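Local coordinates for protein actinorhodin polyketide putative beta-ketoacyl synthase 2 (Streptomyces coelicolor A3, PDB 1TQY) that probably works as the chain length factor of the actinorhodin polyketide synthase, a member of the beta-ketoacyl-ACP synthase family involved in making this antibiotic, at residues His178-Ile183 with Gly260-Cys265; Ser197-Trp202 with Pro235-Ala240. All coordinates share one frame; numbering follows the deposited sequence.

Contact 1: residues His178-Ile183 with Gly260-Cys265; sequences HARRTI and GELAGC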
loop_
_atom_site.group_PDB
_atom_site.type_symbol
_atom_site.label_atom_id
_atom_site.label_comp_id
_atom_site.label_asym_id
_atom_site.label_seq_id
_atom_site.Cartn_x
_atom_site.Cartn_y
_atom_site.Cartn_z
ATOM N N HIS B 178 9.881 5.891 -1.754
ATOM C CA HIS B 178 9.938 4.489 -2.178
ATOM C C HIS B 178 10.462 4.413 -3.617
ATOM O O HIS B 178 11.197 3.490 -3.988
ATOM C CB HIS B 178 8.542 3.855 -2.080
ATOM C CG HIS B 178 8.521 2.375 -2.327
ATOM N ND1 HIS B 178 8.115 1.465 -1.371
ATOM C CD2 HIS B 178 8.810 1.647 -3.434
ATOM C CE1 HIS B 178 8.154 0.244 -1.880
ATOM N NE2 HIS B 178 8.572 0.326 -3.131
ATOM N N ALA B 179 10.076 5.397 -4.422
ATOM C CA ALA B 179 10.525 5.454 -5.802
ATOM C C ALA B 179 12.024 5.697 -5.814
ATOM O O ALA B 179 12.770 5.051 -6.556
ATOM C CB ALA B 179 9.817 6.570 -6.546
ATOM N N ARG B 180 12.467 6.641 -4.990
ATOM C CA ARG B 180 13.891 6.958 -4.920
ATOM C C ARG B 180 14.706 5.700 -4.644
ATOM O O ARG B 180 15.751 5.494 -5.251
ATOM C CB ARG B 180 14.161 8.001 -3.833
ATOM C CG ARG B 180 15.638 8.230 -3.545
ATOM C CD ARG B 180 15.859 9.607 -2.948
ATOM N NE ARG B 180 17.235 9.828 -2.492
ATOM C CZ ARG B 180 17.681 9.538 -1.274
ATOM N NH1 ARG B 180 16.864 9.008 -0.372
ATOM N NH2 ARG B 180 18.945 9.795 -0.951
ATOM N N ARG B 181 14.215 4.862 -3.739
ATOM C CA ARG B 181 14.904 3.629 -3.388
ATOM C C ARG B 181 15.013 2.726 -4.613
ATOM O O ARG B 181 16.082 2.210 -4.938
ATOM C CB ARG B 181 14.131 2.901 -2.290
ATOM C CG ARG B 181 14.845 1.705 -1.687
ATOM C CD ARG B 181 14.074 1.155 -0.492
ATOM N NE ARG B 181 12.826 0.525 -0.911
ATOM C CZ ARG B 181 11.878 0.088 -0.084
ATOM N NH1 ARG B 181 12.022 0.212 1.231
ATOM N NH2 ARG B 181 10.784 -0.483 -0.579
ATOM N N THR B 182 13.886 2.554 -5.290
ATOM C CA THR B 182 13.809 1.715 -6.473
ATOM C C THR B 182 14.777 2.174 -7.572
ATOM O O THR B 182 15.548 1.372 -8.117
ATOM C CB THR B 182 12.347 1.667 -6.984
ATOM O OG1 THR B 182 11.511 1.199 -5.922
ATOM C CG2 THR B 182 12.214 0.717 -8.163
ATOM N N ILE B 183 14.746 3.459 -7.887
ATOM C CA ILE B 183 15.647 4.013 -8.886
ATOM C C ILE B 183 17.107 3.719 -8.516
ATOM O O ILE B 183 17.907 3.271 -9.347
ATOM C CB ILE B 183 15.446 5.534 -8.998
ATOM C CG1 ILE B 183 14.109 5.794 -9.685
ATOM C CG2 ILE B 183 16.635 6.180 -9.727
ATOM C CD1 ILE B 183 13.621 7.207 -9.573
ATOM N N GLY B 260 14.307 19.525 -10.034
ATOM C CA GLY B 260 15.161 19.500 -8.873
ATOM C C GLY B 260 15.563 18.082 -8.552
ATOM O O GLY B 260 15.254 17.145 -9.296
ATOM N N GLU B 261 16.252 17.929 -7.428
ATOM C CA GLU B 261 16.725 16.633 -6.971
ATOM C C GLU B 261 16.023 16.247 -5.681
ATOM O O GLU B 261 15.756 17.093 -4.829
ATOM C CB GLU B 261 18.234 16.698 -6.711
ATOM C CG GLU B 261 18.830 15.416 -6.150
ATOM C CD GLU B 261 20.218 15.620 -5.552
ATOM O OE1 GLU B 261 20.902 16.593 -5.940
ATOM O OE2 GLU B 261 20.627 14.799 -4.703
ATOM N N LEU B 262 15.714 14.967 -5.546
ATOM C CA LEU B 262 15.094 14.469 -4.331
ATOM C C LEU B 262 16.322 14.037 -3.524
ATOM O O LEU B 262 16.802 12.914 -3.671
ATOM C CB LEU B 262 14.212 13.263 -4.647
ATOM C CG LEU B 262 13.044 13.003 -3.702
ATOM C CD1 LEU B 262 12.604 11.549 -3.831
ATOM C CD2 LEU B 262 13.428 13.300 -2.270
ATOM N N ALA B 263 16.829 14.933 -2.685
ATOM C CA ALA B 263 18.038 14.675 -1.906
ATOM C C ALA B 263 17.950 13.630 -0.804
ATOM O O ALA B 263 18.828 12.774 -0.687
ATOM C CB ALA B 263 18.555 15.991 -1.330
ATOM N N GLY B 264 16.910 13.712 0.020
ATOM C CA GLY B 264 16.762 12.754 1.102
ATOM C C GLY B 264 15.309 12.505 1.456
ATOM O O GLY B 264 14.432 13.315 1.129
ATOM N N CYS B 265 15.058 11.381 2.125
ATOM C CA CYS B 265 13.711 10.976 2.542
ATOM C C CYS B 265 13.773 10.232 3.867
ATOM O O CYS B 265 14.789 9.625 4.193
ATOM C CB CYS B 265 13.093 10.021 1.518
ATOM S SG CYS B 265 13.217 10.559 -0.200
#
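Arg180 of helix 171-185 reaches over strand 260-269 and touches Leu262, Ala263, Gly264 and Cys265 in turn, a helix-on-sheet contact of the thiolase-like fold made at a classic beta bulge. Helix and strand axes approach to 9.4 Å and run at 112° to each other; from the helix side Arg180 makes all the contacts. Arginine suits the place because its aliphatic stem packs on Leu262 while its flat charged end lies over the bulge backbone and still reaches Asp291. At Leu262, CD1 lies 3.9 Å from Arg180 CB and also meets the arginine's CD. A branched aliphatic residue fits, since Leu262 also packs on Leu408 of neighbouring strand 402-410 and Leu244 of strand 238-246, beyond strand 11-20. Next comes Ala263, whose methyl points away from the helix toward strand 402-410; its carbonyl O lies over one face of the guanidinium, 3.0 Å from Arg180 NH2, at an angle too poor for a hydrogen bond. Ala263 and Gly264 both face Val407, which defines the bulge. Gly264 brings its CA over the guanidinium face. Arg180 gets there by running extended, with CG anti to the backbone N (chi1 171°). Its NH1 forms a salt bridge with Asp291, whose OD2 also accepts the backbone N of Cys265. The cysteine's sulfur gives the stem a compact, polarisable surface, SG resting 3.9 Å from Arg180 CD.

Contact 2: residues Ser197-Trp202 with Pro235-Ala240; sequences SALDPW and PGEGGA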
loop_
_atom_site.group_PDB
_atom_site.type_symbol
_atom_site.label_atom_id
_atom_site.label_comp_id
_atom_site.label_asym_id
_atom_site.label_seq_id
_atom_site.Cartn_x
_atom_site.Cartn_y
_atom_site.Cartn_z
ATOM N N SER B 197 -9.742 11.006 -3.793
ATOM C CA SER B 197 -11.034 11.654 -3.992
ATOM C C SER B 197 -12.054 10.819 -3.233
ATOM O O SER B 197 -12.149 9.614 -3.437
ATOM C CB SER B 197 -11.426 11.699 -5.466
ATOM O OG SER B 197 -12.681 12.341 -5.603
ATOM N N ALA B 198 -12.798 11.453 -2.340
ATOM C CA ALA B 198 -13.802 10.745 -1.571
ATOM C C ALA B 198 -14.979 11.689 -1.378
ATOM O O ALA B 198 -15.416 11.940 -0.254
ATOM C CB ALA B 198 -13.237 10.328 -0.236
ATOM N N LEU B 199 -15.486 12.199 -2.497
ATOM C CA LEU B 199 -16.580 13.147 -2.493
ATOM C C LEU B 199 -17.953 12.570 -2.795
ATOM O O LEU B 199 -18.694 13.103 -3.616
ATOM C CB LEU B 199 -16.268 14.293 -3.459
ATOM C CG LEU B 199 -15.031 15.087 -3.069
ATOM C CD1 LEU B 199 -14.812 16.217 -4.059
ATOM C CD2 LEU B 199 -15.218 15.645 -1.652
ATOM N N ASP B 200 -18.278 11.470 -2.134
ATOM C CA ASP B 200 -19.579 10.842 -2.277
ATOM C C ASP B 200 -20.113 10.926 -0.854
ATOM O O ASP B 200 -19.347 11.177 0.075
ATOM C CB ASP B 200 -19.446 9.380 -2.684
ATOM C CG ASP B 200 -18.795 8.549 -1.613
ATOM O OD1 ASP B 200 -19.500 7.784 -0.919
ATOM O OD2 ASP B 200 -17.561 8.673 -1.454
ATOM N N PRO B 201 -21.420 10.714 -0.658
ATOM C CA PRO B 201 -21.967 10.793 0.700
ATOM C C PRO B 201 -21.247 9.938 1.755
ATOM O O PRO B 201 -20.967 10.422 2.846
ATOM C CB PRO B 201 -23.417 10.371 0.507
ATOM C CG PRO B 201 -23.716 10.801 -0.914
ATOM C CD PRO B 201 -22.477 10.384 -1.639
ATOM N N TRP B 202 -20.956 8.675 1.442
ATOM C CA TRP B 202 -20.292 7.793 2.407
ATOM C C TRP B 202 -18.861 8.247 2.672
ATOM O O TRP B 202 -18.442 8.369 3.831
ATOM C CB TRP B 202 -20.311 6.343 1.904
ATOM C CG TRP B 202 -19.949 5.301 2.957
ATOM C CD1 TRP B 202 -19.822 5.492 4.313
ATOM C CD2 TRP B 202 -19.680 3.912 2.721
ATOM N NE1 TRP B 202 -19.489 4.305 4.928
ATOM C CE2 TRP B 202 -19.392 3.320 3.976
ATOM C CE3 TRP B 202 -19.652 3.107 1.568
ATOM C CZ2 TRP B 202 -19.080 1.958 4.113
ATOM C CZ3 TRP B 202 -19.339 1.741 1.710
ATOM C CH2 TRP B 202 -19.059 1.192 2.976
ATOM N N PRO B 235 -11.307 18.960 3.395
ATOM C CA PRO B 235 -10.925 17.850 2.503
ATOM C C PRO B 235 -10.843 18.367 1.065
ATOM O O PRO B 235 -11.478 19.365 0.719
ATOM C CB PRO B 235 -12.089 16.871 2.633
ATOM C CG PRO B 235 -12.755 17.257 3.909
ATOM C CD PRO B 235 -12.647 18.739 3.960
ATOM N N GLY B 236 -10.081 17.681 0.225
ATOM C CA GLY B 236 -9.983 18.074 -1.171
ATOM C C GLY B 236 -9.810 16.822 -2.010
ATOM O O GLY B 236 -9.655 15.739 -1.452
ATOM N N GLU B 237 -9.857 16.943 -3.333
ATOM C CA GLU B 237 -9.656 15.788 -4.210
ATOM C C GLU B 237 -8.572 16.196 -5.183
ATOM O O GLU B 237 -8.456 17.373 -5.526
ATOM C CB GLU B 237 -10.940 15.430 -4.978
ATOM C CG GLU B 237 -11.281 16.394 -6.107
ATOM C CD GLU B 237 -12.558 16.010 -6.871
ATOM O OE1 GLU B 237 -12.965 14.824 -6.836
ATOM O OE2 GLU B 237 -13.143 16.901 -7.528
ATOM N N GLY B 238 -7.765 15.239 -5.622
ATOM C CA GLY B 238 -6.712 15.569 -6.558
ATOM C C GLY B 238 -5.350 15.147 -6.062
ATOM O O GLY B 238 -5.225 14.314 -5.164
ATOM N N GLY B 239 -4.322 15.724 -6.665
ATOM C CA GLY B 239 -2.965 15.397 -6.280
ATOM C C GLY B 239 -1.978 15.657 -7.394
ATOM O O GLY B 239 -2.151 16.571 -8.201
ATOM N N ALA B 240 -0.931 14.844 -7.443
ATOM C CA ALA B 240 0.081 15.010 -8.466
ATOM C C ALA B 240 0.820 13.722 -8.734
ATOM O O ALA B 240 0.868 12.823 -7.900
ATOM C CB ALA B 240 1.065 16.083 -8.044
#
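Glu237 meets Ser197 and Leu199 along its whole length, and the first of these pairs brings the backbones within 4.4 Å, CA of Ser197 to CA of Glu237. Starting at CB, the glutamate packs against the serine side chain, 3.6 Å from Ser197 OG and 3.8 Å from Ser197 CB. CG sits between the backbone N and the carbonyl carbon (chi1 74°), and from there the chain runs straight on past Leu199, whose side chain crosses it at about a right angle. CG makes a looser contact with Leu199 CD1; the carboxylate carbon CD comes closer, 3.6 Å from that methyl. At the tip, OE1 accepts a hydrogen bond of 2.8 Å from Ser197 OG through its anti lone pair, the one away from OE2. A serine fits here because its short side chain delivers a donor while staying slim enough to lie beside Glu237 CB. OE2 takes a salt bridge from Arg45 and a hydrogen bond from the backbone N of Ile59, which would be expected to stabilise the buried negative charge. Leu199 also packs on Arg45 and Gln58, and its CD1 methyl lies against the carboxylate. The Glu237 side chain lies about 7 Å from the sodium ion bound at Pro21 and Gln58, making this a buried Glu-Arg ion pair, joined by a serine hydroxyl and a backbone N-H, where strand 238-246 begins in the beta-ketoacyl synthase N-terminal domain.

How the contacts relate
From the N terminus the chain begins with strand 11-20 and, much later, reaches helix 171-185, which opens the loop of contact 1; strand 189-196 then leads into 197-202. Some 33 residues later 235-240 returns to close contact 2 and enters strand 238-246, the antiparallel neighbour of 189-196. After helix 247-253, strand 260-269 closes contact 1, so the smaller loop lies wholly within the larger. Contact 1 joins a helix to a strand, whereas contact 2 links segments leaving and entering paired strands. Strand 11-20 pairs with both 238-246 and 260-269 and so joins the two contacts, whose centres are 27 Å apart, on opposite sides of the chain's centre.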